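Local coordinates for cephalosporin hydroxylase CMCI (Streptomyces clavuligerus, PDB 2BM8), which takes part in cephamycin biosynthesis, probably helping to modify the cephalosporin nucleus with a methyltransferase-like Rossmann domain, at residues 16-24 against 53-64; 70-78 against 98-108. The protein carries 3 engineered substitutions. All coordinates share one frame; numbering follows the deposited sequence.

Contact 1. Residues 16-24 against 53-64; sequences RGLGEDPAY and FSPYQWRGLRML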
loop_
_atom_site.group_PDB
_atom_site.type_symbol
_atom_site.label_atom_id
_atom_site.label_comp_id
_atom_site.label_asym_id
_atom_site.label_seq_id
_atom_site.Cartn_x
_atom_site.Cartn_y
_atom_site.Cartn_z
ATOM N N ARG B 16 12.446 -19.717 17.195
ATOM C CA ARG B 16 12.507 -18.477 16.433
ATOM C C ARG B 16 13.168 -18.660 15.060
ATOM O O ARG B 16 14.322 -19.054 14.965
ATOM C CB ARG B 16 13.273 -17.421 17.228
ATOM C CG ARG B 16 13.331 -16.075 16.507
ATOM C CD ARG B 16 14.420 -15.118 16.940
ATOM N NE ARG B 16 14.315 -13.933 16.093
ATOM C CZ ARG B 16 14.745 -13.851 14.823
ATOM N NH1 ARG B 16 15.365 -14.880 14.234
ATOM N NH2 ARG B 16 14.571 -12.719 14.143
ATOM N N GLY B 17 12.425 -18.354 13.999
ATOM C CA GLY B 17 12.932 -18.411 12.637
ATOM C C GLY B 17 13.093 -19.828 12.139
ATOM O O GLY B 17 13.660 -20.044 11.052
ATOM N N LEU B 18 12.586 -20.791 12.920
ATOM C CA LEU B 18 12.748 -22.205 12.629
ATOM C C LEU B 18 11.405 -22.908 12.583
ATOM O O LEU B 18 11.067 -23.538 11.593
ATOM C CB LEU B 18 13.625 -22.881 13.684
ATOM C CG LEU B 18 15.007 -22.298 13.988
ATOM C CD1 LEU B 18 15.625 -23.064 15.158
ATOM C CD2 LEU B 18 15.916 -22.322 12.773
ATOM N N GLY B 19 10.650 -22.822 13.664
ATOM C CA GLY B 19 9.409 -23.553 13.788
ATOM C C GLY B 19 9.576 -24.644 14.815
ATOM O O GLY B 19 10.672 -24.830 15.326
ATOM N N GLU B 20 8.495 -25.376 15.087
ATOM C CA GLU B 20 8.460 -26.372 16.154
ATOM C C GLU B 20 9.124 -27.690 15.796
ATOM O O GLU B 20 9.561 -28.429 16.677
ATOM C CB GLU B 20 7.009 -26.680 16.524
ATOM C CG GLU B 20 6.389 -25.697 17.495
ATOM C CD GLU B 20 4.907 -25.473 17.251
ATOM O OE1 GLU B 20 4.528 -25.187 16.083
ATOM O OE2 GLU B 20 4.129 -25.567 18.222
ATOM N N ASP B 21 9.195 -27.991 14.504
ATOM C CA ASP B 21 9.500 -29.342 14.043
ATOM C C ASP B 21 10.407 -29.303 12.811
ATOM O O ASP B 21 9.996 -28.810 11.766
ATOM C CB ASP B 21 8.176 -30.053 13.706
ATOM C CG ASP B 21 8.322 -31.566 13.553
ATOM O OD1 ASP B 21 9.462 -32.088 13.526
ATOM O OD2 ASP B 21 7.319 -32.314 13.448
ATOM N N PRO B 22 11.623 -29.834 12.918
ATOM C CA PRO B 22 12.534 -29.876 11.764
ATOM C C PRO B 22 12.069 -30.815 10.643
ATOM O O PRO B 22 12.456 -30.646 9.488
ATOM C CB PRO B 22 13.837 -30.387 12.374
ATOM C CG PRO B 22 13.408 -31.161 13.590
ATOM C CD PRO B 22 12.224 -30.439 14.120
ATOM N N ALA B 23 11.250 -31.801 10.976
ATOM C CA ALA B 23 10.671 -32.664 9.951
ATOM C C ALA B 23 9.622 -31.893 9.143
ATOM O O ALA B 23 8.961 -30.993 9.662
ATOM C CB ALA B 23 10.065 -33.933 10.567
ATOM N N TYR B 24 9.490 -32.270 7.876
ATOM C CA TYR B 24 8.550 -31.652 6.965
ATOM C C TYR B 24 7.199 -32.327 7.005
ATOM O O TYR B 24 7.091 -33.548 6.884
ATOM C CB TYR B 24 9.058 -31.714 5.521
ATOM C CG TYR B 24 8.051 -31.150 4.551
ATOM C CD1 TYR B 24 7.774 -29.781 4.521
ATOM C CD2 TYR B 24 7.330 -31.988 3.707
ATOM C CE1 TYR B 24 6.816 -29.263 3.649
ATOM C CE2 TYR B 24 6.390 -31.480 2.823
ATOM C CZ TYR B 24 6.140 -30.120 2.799
ATOM O OH TYR B 24 5.212 -29.640 1.923
ATOM N N PHE B 53 4.567 -19.074 6.984
ATOM C CA PHE B 53 5.760 -18.854 7.784
ATOM C C PHE B 53 6.991 -19.512 7.144
ATOM O O PHE B 53 7.894 -18.806 6.678
ATOM C CB PHE B 53 5.606 -19.359 9.220
ATOM C CG PHE B 53 6.922 -19.525 9.916
ATOM C CD1 PHE B 53 7.231 -20.704 10.581
ATOM C CD2 PHE B 53 7.891 -18.514 9.834
ATOM C CE1 PHE B 53 8.469 -20.868 11.183
ATOM C CE2 PHE B 53 9.128 -18.670 10.423
ATOM C CZ PHE B 53 9.421 -19.848 11.109
ATOM N N SER B 54 7.050 -20.841 7.128
ATOM C CA SER B 54 8.197 -21.509 6.501
ATOM C C SER B 54 7.719 -22.756 5.774
ATOM O O SER B 54 7.996 -23.861 6.189
ATOM C CB SER B 54 9.276 -21.836 7.546
ATOM O OG SER B 54 10.512 -22.212 6.953
ATOM N N PRO B 55 7.013 -22.564 4.667
ATOM C CA PRO B 55 6.265 -23.644 4.034
ATOM C C PRO B 55 7.047 -24.432 2.966
ATOM O O PRO B 55 6.519 -25.389 2.413
ATOM C CB PRO B 55 5.110 -22.886 3.377
ATOM C CG PRO B 55 5.721 -21.557 2.976
ATOM C CD PRO B 55 6.877 -21.296 3.920
ATOM N N TYR B 56 8.280 -24.059 2.685
ATOM C CA TYR B 56 8.957 -24.614 1.532
ATOM C C TYR B 56 9.662 -25.916 1.874
ATOM O O TYR B 56 9.990 -26.176 3.026
ATOM C CB TYR B 56 9.901 -23.566 0.955
ATOM C CG TYR B 56 9.153 -22.298 0.614
ATOM C CD1 TYR B 56 9.306 -21.136 1.370
ATOM C CD2 TYR B 56 8.262 -22.278 -0.454
ATOM C CE1 TYR B 56 8.596 -19.964 1.047
ATOM C CE2 TYR B 56 7.534 -21.131 -0.774
ATOM C CZ TYR B 56 7.705 -19.974 -0.029
ATOM O OH TYR B 56 6.982 -18.853 -0.374
ATOM N N GLN B 57 9.834 -26.758 0.862
ATOM C CA GLN B 57 10.539 -28.025 1.029
ATOM C C GLN B 57 11.450 -28.293 -0.137
ATOM O O GLN B 57 11.386 -27.628 -1.162
ATOM C CB GLN B 57 9.558 -29.198 1.175
ATOM C CG GLN B 57 8.671 -29.407 -0.044
ATOM C CD GLN B 57 8.207 -30.850 -0.234
ATOM O OE1 GLN B 57 9.019 -31.776 -0.298
ATOM N NE2 GLN B 57 6.896 -31.031 -0.357
ATOM N N TRP B 58 12.301 -29.286 0.038
ATOM C CA TRP B 58 13.066 -29.853 -1.048
ATOM C C TRP B 58 13.139 -31.354 -0.808
ATOM O O TRP B 58 13.697 -31.776 0.190
ATOM C CB TRP B 58 14.440 -29.216 -1.092
ATOM C CG TRP B 58 15.309 -29.816 -2.093
ATOM C CD1 TRP B 58 16.353 -30.643 -1.866
ATOM C CD2 TRP B 58 15.214 -29.664 -3.503
ATOM N NE1 TRP B 58 16.939 -31.004 -3.053
ATOM C CE2 TRP B 58 16.253 -30.415 -4.077
ATOM C CE3 TRP B 58 14.371 -28.938 -4.349
ATOM C CZ2 TRP B 58 16.465 -30.476 -5.452
ATOM C CZ3 TRP B 58 14.587 -28.997 -5.723
ATOM C CH2 TRP B 58 15.622 -29.757 -6.256
ATOM N N ARG B 59 12.545 -32.145 -1.696
ATOM C CA ARG B 59 12.467 -33.597 -1.542
ATOM C C ARG B 59 12.137 -34.067 -0.125
ATOM O O ARG B 59 12.845 -34.898 0.435
ATOM C CB ARG B 59 13.788 -34.228 -1.955
ATOM C CG ARG B 59 14.232 -33.855 -3.330
ATOM C CD ARG B 59 15.552 -34.488 -3.774
ATOM N NE ARG B 59 15.963 -35.637 -2.974
ATOM C CZ ARG B 59 17.141 -36.238 -3.078
ATOM N NH1 ARG B 59 18.044 -35.835 -3.962
ATOM N NH2 ARG B 59 17.414 -37.281 -2.307
ATOM N N GLY B 60 11.091 -33.511 0.470
ATOM C CA GLY B 60 10.604 -33.984 1.759
ATOM C C GLY B 60 11.361 -33.491 2.985
ATOM O O GLY B 60 11.068 -33.916 4.106
ATOM N N LEU B 61 12.330 -32.603 2.777
ATOM C CA LEU B 61 12.985 -31.871 3.875
ATOM C C LEU B 61 12.556 -30.421 3.827
ATOM O O LEU B 61 12.396 -29.851 2.757
ATOM C CB LEU B 61 14.509 -31.923 3.757
ATOM C CG LEU B 61 15.053 -33.288 3.376
ATOM C CD1 LEU B 61 16.481 -33.198 2.893
ATOM C CD2 LEU B 61 14.903 -34.229 4.572
ATOM N N ARG B 62 12.392 -29.822 5.000
ATOM C CA ARG B 62 12.069 -28.405 5.089
ATOM C C ARG B 62 13.201 -27.585 4.501
ATOM O O ARG B 62 14.367 -27.902 4.724
ATOM C CB ARG B 62 11.858 -28.016 6.537
ATOM C CG ARG B 62 10.653 -28.689 7.148
ATOM C CD ARG B 62 10.297 -28.175 8.486
ATOM N NE ARG B 62 10.145 -26.740 8.427
ATOM C CZ ARG B 62 10.445 -25.887 9.390
ATOM N NH1 ARG B 62 10.894 -26.299 10.572
ATOM N NH2 ARG B 62 10.277 -24.594 9.154
ATOM N N MET B 63 12.845 -26.545 3.752
ATOM C CA MET B 63 13.793 -25.617 3.152
ATOM C C MET B 63 13.555 -24.257 3.760
ATOM O O MET B 63 12.551 -23.627 3.462
ATOM C CB MET B 63 13.564 -25.495 1.633
ATOM C CG MET B 63 14.512 -26.304 0.776
ATOM S SD MET B 63 16.133 -25.579 0.717
ATOM C CE MET B 63 15.939 -24.362 -0.474
ATOM N N LEU B 64 14.487 -23.796 4.588
ATOM C CA LEU B 64 14.390 -22.473 5.189
ATOM C C LEU B 64 14.742 -21.348 4.214
ATOM O O LEU B 64 14.479 -20.191 4.504
ATOM C CB LEU B 64 15.291 -22.369 6.417
ATOM C CG LEU B 64 14.938 -23.132 7.694
ATOM C CD1 LEU B 64 15.135 -22.213 8.881
ATOM C CD2 LEU B 64 13.531 -23.688 7.696
HETATM O O HOH W 1 13.174 -31.466 7.223
#
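Arg62 reaches across to the loop 16-24 and donates three hydrogen bonds to its backbone carbonyls. Its NH2 meets Leu18 O at 2.8 Å, and NH1 meets the same oxygen at 2.9 Å, an end-on two-nitrogen grip with the acceptor in the guanidinium plane. NH1 also donates to Asp21 O, above that carbonyl's plane, so one guanidinium joins the carbonyls of Leu18 and Asp21; the bend at chi3 (54°) turns the guanidinium back to them. Replacing it with an alanine would remove the guanidinium, and Leu18 O and Asp21 O would probably lose the bonds that hold this bend of the loop to the hairpin. A water links Pro22 O to Arg62 N. Among the flat groups, Tyr24 lies across Gln57, whose CB sits over one ring face, 3.8 Å from the centroid, while Arg62 CG and Pro55 O approach the ring edge. Phe53 turns its edge to the Gly17-Gly19 backbone, with CZ 3.8 Å from Gly17 C. Apolar contact is slight: Leu18 CD2 touches Leu64 CD1 at 4.0 Å. The hairpin 57-62 thus carries the N-terminal loop; beyond it Leu61 and Met63 meet helix 94-106, Met63 also helix 67-80, and Trp58 packs on His74 of a second subunit.

Contact 2. Residues 70-78 against 98-108; sequences QAVYHDMLW and WFRDLTKIMGI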
loop_
_atom_site.group_PDB
_atom_site.type_symbol
_atom_site.label_atom_id
_atom_site.label_comp_id
_atom_site.label_asym_id
_atom_site.label_seq_id
_atom_site.Cartn_x
_atom_site.Cartn_y
_atom_site.Cartn_z
ATOM N N GLN B 70 16.678 -19.219 -3.373
ATOM C CA GLN B 70 17.064 -20.347 -4.204
ATOM C C GLN B 70 17.437 -19.877 -5.607
ATOM O O GLN B 70 18.444 -20.319 -6.153
ATOM C CB GLN B 70 15.926 -21.366 -4.290
ATOM C CG GLN B 70 15.665 -22.150 -3.007
ATOM C CD GLN B 70 14.394 -23.000 -3.105
ATOM O OE1 GLN B 70 14.200 -23.728 -4.096
ATOM N NE2 GLN B 70 13.526 -22.900 -2.092
ATOM N N ALA B 71 16.640 -18.976 -6.174
ATOM C CA ALA B 71 16.915 -18.421 -7.513
ATOM C C ALA B 71 18.260 -17.684 -7.609
ATOM O O ALA B 71 18.999 -17.847 -8.571
ATOM C CB ALA B 71 15.796 -17.475 -7.945
ATOM N N VAL B 72 18.558 -16.863 -6.610
ATOM C CA VAL B 72 19.828 -16.164 -6.542
ATOM C C VAL B 72 20.995 -17.165 -6.438
ATOM O O VAL B 72 21.925 -17.099 -7.235
ATOM C CB VAL B 72 19.850 -15.170 -5.360
ATOM C CG1 VAL B 72 21.268 -14.693 -5.080
ATOM C CG2 VAL B 72 18.918 -14.004 -5.636
ATOM N N TYR B 73 20.925 -18.093 -5.484
ATOM C CA TYR B 73 21.973 -19.117 -5.338
ATOM C C TYR B 73 22.126 -19.984 -6.588
ATOM O O TYR B 73 23.189 -20.498 -6.855
ATOM C CB TYR B 73 21.725 -20.030 -4.128
ATOM C CG TYR B 73 22.163 -19.439 -2.802
ATOM C CD1 TYR B 73 21.246 -19.201 -1.798
ATOM C CD2 TYR B 73 23.500 -19.138 -2.550
ATOM C CE1 TYR B 73 21.627 -18.656 -0.587
ATOM C CE2 TYR B 73 23.904 -18.594 -1.330
ATOM C CZ TYR B 73 22.958 -18.348 -0.348
ATOM O OH TYR B 73 23.313 -17.817 0.878
ATOM N N HIS B 74 21.063 -20.165 -7.345
ATOM C CA HIS B 74 21.165 -20.961 -8.547
ATOM C C HIS B 74 22.046 -20.236 -9.551
ATOM O O HIS B 74 22.962 -20.841 -10.108
ATOM C CB HIS B 74 19.800 -21.239 -9.150
ATOM C CG HIS B 74 19.877 -21.881 -10.490
ATOM N ND1 HIS B 74 20.066 -21.154 -11.642
ATOM C CD2 HIS B 74 19.841 -23.182 -10.859
ATOM C CE1 HIS B 74 20.116 -21.981 -12.671
ATOM N NE2 HIS B 74 19.991 -23.217 -12.222
ATOM N N ASP B 75 21.768 -18.941 -9.760
ATOM C CA ASP B 75 22.570 -18.094 -10.655
ATOM C C ASP B 75 24.024 -18.024 -10.196
ATOM O O ASP B 75 24.926 -18.118 -10.997
ATOM C CB ASP B 75 21.998 -16.667 -10.749
ATOM C CG ASP B 75 20.596 -16.616 -11.387
ATOM O OD1 ASP B 75 20.241 -17.574 -12.112
ATOM O OD2 ASP B 75 19.782 -15.660 -11.199
ATOM N N MET B 76 24.234 -17.884 -8.895
ATOM C CA MET B 76 25.570 -17.797 -8.328
ATOM C C MET B 76 26.338 -19.090 -8.557
ATOM O O MET B 76 27.466 -19.070 -8.995
ATOM C CB MET B 76 25.475 -17.500 -6.839
ATOM C CG MET B 76 26.819 -17.266 -6.163
ATOM S SD MET B 76 26.609 -16.986 -4.406
ATOM C CE MET B 76 25.659 -15.446 -4.415
ATOM N N LEU B 77 25.704 -20.217 -8.277
ATOM C CA LEU B 77 26.309 -21.509 -8.533
ATOM C C LEU B 77 26.700 -21.653 -10.001
ATOM O O LEU B 77 27.816 -22.075 -10.301
ATOM C CB LEU B 77 25.368 -22.638 -8.118
ATOM C CG LEU B 77 25.631 -23.170 -6.716
ATOM C CD1 LEU B 77 25.754 -22.069 -5.669
ATOM C CD2 LEU B 77 24.549 -24.157 -6.329
ATOM N N TRP B 78 25.786 -21.262 -10.892
ATOM C CA TRP B 78 25.952 -21.417 -12.336
ATOM C C TRP B 78 27.113 -20.588 -12.874
ATOM O O TRP B 78 27.859 -21.042 -13.760
ATOM C CB TRP B 78 24.668 -21.036 -13.069
ATOM C CG TRP B 78 24.736 -21.315 -14.542
ATOM C CD1 TRP B 78 24.720 -20.392 -15.557
ATOM C CD2 TRP B 78 24.850 -22.598 -15.167
ATOM N NE1 TRP B 78 24.809 -21.032 -16.770
ATOM C CE2 TRP B 78 24.897 -22.384 -16.563
ATOM C CE3 TRP B 78 24.923 -23.913 -14.691
ATOM C CZ2 TRP B 78 25.013 -23.435 -17.489
ATOM C CZ3 TRP B 78 25.045 -24.968 -15.617
ATOM C CH2 TRP B 78 25.079 -24.717 -16.999
ATOM N N TRP B 98 20.060 -29.596 -0.824
ATOM C CA TRP B 98 19.671 -28.792 -1.973
ATOM C C TRP B 98 20.916 -28.332 -2.725
ATOM O O TRP B 98 21.009 -28.524 -3.930
ATOM C CB TRP B 98 18.814 -27.594 -1.541
ATOM C CG TRP B 98 18.352 -26.751 -2.690
ATOM C CD1 TRP B 98 17.376 -27.053 -3.572
ATOM C CD2 TRP B 98 18.876 -25.493 -3.091
ATOM N NE1 TRP B 98 17.237 -26.049 -4.500
ATOM C CE2 TRP B 98 18.158 -25.079 -4.226
ATOM C CE3 TRP B 98 19.877 -24.660 -2.597
ATOM C CZ2 TRP B 98 18.412 -23.888 -4.876
ATOM C CZ3 TRP B 98 20.123 -23.469 -3.235
ATOM C CH2 TRP B 98 19.401 -23.099 -4.370
ATOM N N PHE B 99 21.875 -27.760 -2.012
ATOM C CA PHE B 99 23.126 -27.311 -2.627
ATOM C C PHE B 99 23.852 -28.460 -3.320
ATOM O O PHE B 99 24.381 -28.287 -4.415
ATOM C CB PHE B 99 24.073 -26.701 -1.587
ATOM C CG PHE B 99 23.813 -25.259 -1.293
ATOM C CD1 PHE B 99 23.612 -24.831 0.012
ATOM C CD2 PHE B 99 23.795 -24.318 -2.309
ATOM C CE1 PHE B 99 23.382 -23.501 0.293
ATOM C CE2 PHE B 99 23.571 -22.979 -2.030
ATOM C CZ PHE B 99 23.359 -22.577 -0.724
ATOM N N ARG B 100 23.885 -29.614 -2.655
ATOM C CA ARG B 100 24.481 -30.827 -3.200
ATOM C C ARG B 100 23.760 -31.272 -4.463
ATOM O O ARG B 100 24.375 -31.480 -5.491
ATOM C CB ARG B 100 24.442 -31.956 -2.167
ATOM C CG ARG B 100 25.286 -33.160 -2.551
ATOM C CD ARG B 100 24.541 -34.253 -3.354
ATOM N NE ARG B 100 23.213 -34.547 -2.809
ATOM C CZ ARG B 100 22.992 -35.237 -1.692
ATOM N NH1 ARG B 100 23.999 -35.720 -0.980
ATOM N NH2 ARG B 100 21.761 -35.442 -1.271
ATOM N N ASP B 101 22.449 -31.426 -4.377
ATOM C CA ASP B 101 21.650 -31.822 -5.535
ATOM C C ASP B 101 21.896 -30.888 -6.707
ATOM O O ASP B 101 22.146 -31.338 -7.809
ATOM C CB ASP B 101 20.167 -31.797 -5.201
ATOM C CG ASP B 101 19.745 -32.945 -4.336
ATOM O OD1 ASP B 101 20.544 -33.844 -4.040
ATOM O OD2 ASP B 101 18.602 -33.021 -3.896
ATOM N N LEU B 102 21.854 -29.590 -6.438
ATOM C CA LEU B 102 21.889 -28.577 -7.480
ATOM C C LEU B 102 23.240 -28.525 -8.169
ATOM O O LEU B 102 23.324 -28.308 -9.370
ATOM C CB LEU B 102 21.567 -27.212 -6.872
ATOM C CG LEU B 102 21.056 -26.128 -7.805
ATOM C CD1 LEU B 102 20.089 -26.671 -8.841
ATOM C CD2 LEU B 102 20.390 -25.060 -6.981
ATOM N N THR B 103 24.298 -28.723 -7.398
ATOM C CA THR B 103 25.631 -28.810 -7.952
ATOM C C THR B 103 25.819 -30.098 -8.785
ATOM O O THR B 103 26.529 -30.074 -9.775
ATOM C CB THR B 103 26.711 -28.703 -6.831
ATOM O OG1 THR B 103 26.405 -29.570 -5.736
ATOM C CG2 THR B 103 26.718 -27.321 -6.210
ATOM N N LYS B 104 25.181 -31.206 -8.398
ATOM C CA LYS B 104 25.263 -32.454 -9.171
ATOM C C LYS B 104 24.592 -32.326 -10.527
ATOM O O LYS B 104 25.142 -32.753 -11.539
ATOM C CB LYS B 104 24.631 -33.631 -8.424
ATOM C CG LYS B 104 25.386 -34.090 -7.185
ATOM C CD LYS B 104 26.548 -35.026 -7.515
ATOM C CE LYS B 104 27.251 -35.507 -6.236
ATOM N NZ LYS B 104 26.376 -36.433 -5.435
ATOM N N ILE B 105 23.410 -31.723 -10.544
ATOM C CA ILE B 105 22.649 -31.554 -11.776
ATOM C C ILE B 105 23.422 -30.660 -12.734
ATOM O O ILE B 105 23.356 -30.854 -13.933
ATOM C CB ILE B 105 21.279 -30.932 -11.476
ATOM C CG1 ILE B 105 20.515 -31.779 -10.464
ATOM C CG2 ILE B 105 20.408 -30.826 -12.732
ATOM C CD1 ILE B 105 19.819 -30.924 -9.474
ATOM N N MET B 106 24.146 -29.688 -12.178
ATOM C CA MET B 106 24.984 -28.757 -12.939
ATOM C C MET B 106 26.306 -29.344 -13.448
ATOM O O MET B 106 26.931 -28.757 -14.325
ATOM C CB MET B 106 25.307 -27.522 -12.091
ATOM C CG MET B 106 24.119 -26.615 -11.894
ATOM S SD MET B 106 24.457 -25.208 -10.855
ATOM C CE MET B 106 22.948 -24.311 -11.029
ATOM N N GLY B 107 26.743 -30.471 -12.893
ATOM C CA GLY B 107 28.011 -31.076 -13.280
ATOM C C GLY B 107 29.222 -30.432 -12.626
ATOM O O GLY B 107 30.335 -30.521 -13.144
ATOM N N ILE B 108 28.999 -29.783 -11.489
ATOM C CA ILE B 108 30.049 -29.154 -10.701
ATOM C C ILE B 108 30.521 -30.115 -9.613
ATOM O O ILE B 108 29.710 -30.588 -8.819
ATOM C CB ILE B 108 29.499 -27.885 -10.014
ATOM C CG1 ILE B 108 28.886 -26.918 -11.039
ATOM C CG2 ILE B 108 30.595 -27.186 -9.226
ATOM C CD1 ILE B 108 27.866 -25.976 -10.437
HETATM O O HOH W 2 15.120 -24.757 -6.653
#
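Trp98 takes Gln70 CG over one face of its indole, 4.1 Å from the centroid of the six-membered ring, a CH-pi contact. Leu102 CD2, from Trp98's own helix, covers the opposite face, and Tyr73 CB stands at the edge, 3.9 Å from Trp98 CH2. Tyr73 and Phe99 form a T-shaped pair with planes at 87°: the Phe99 edge is directed at the Tyr73 face, with CZ over its centre. Phe99 also offers its edge to Leu77 CD2 and rests a face on Trp98 CE3. His74 receives the Met106 methyl over one face, CE lying 3.3 Å from His74 CD2, while Leu102 CD1 comes to its edge. Met106 reaches that face because its chain is extended beyond CG, which also sets SD beside the edge of Trp78, a Met-aromatic contact, and 3.9 Å from Leu77 CB. Leu77 is a knob in the hole formed by Phe99, Leu102, Thr103 and Met106, its CD2 3.8 Å from Thr103 CG2. No direct hydrogen bond crosses; a water donates to Gln70 OE1 and accepts from Trp98 NE1, Gln70 NE2 is bonded to Lys65 O, and Tyr73 OH to Glu186. Gly107 closes helix 94-106 in a Schellman motif. The axes of 70-78 and 98-106 come within 10.8 Å at closest, at 44°, both helices lying on the same face of the Rossmann-like sheet: Tyr73, Leu77 and Phe99 reach strand 155-159, and Leu77, Phe99 and Thr103 reach strand 84-88.

How the contacts relate
Contact 1 is a surface contact, made of loop and hairpin and held largely by an arginine gripping backbone carbonyls; contact 2 is buried, a helix pair meeting through aromatic rings, leucine and methionine with no direct hydrogen bond. Their centres lie about 20 Å apart, yet the two join: Arg59 of the hairpin forms a salt bridge with Asp101, Trp58 NE1 probably hydrogen-bonds the same carboxylate, and the Trp58 and Trp98 rings meet edge-to-face. Strand 61-62 leads on to helix 67-80, so contact 1 closes before contact 2 opens. Both touch the second subunit, where Arg59 of one copy packs on Ile105 of the other.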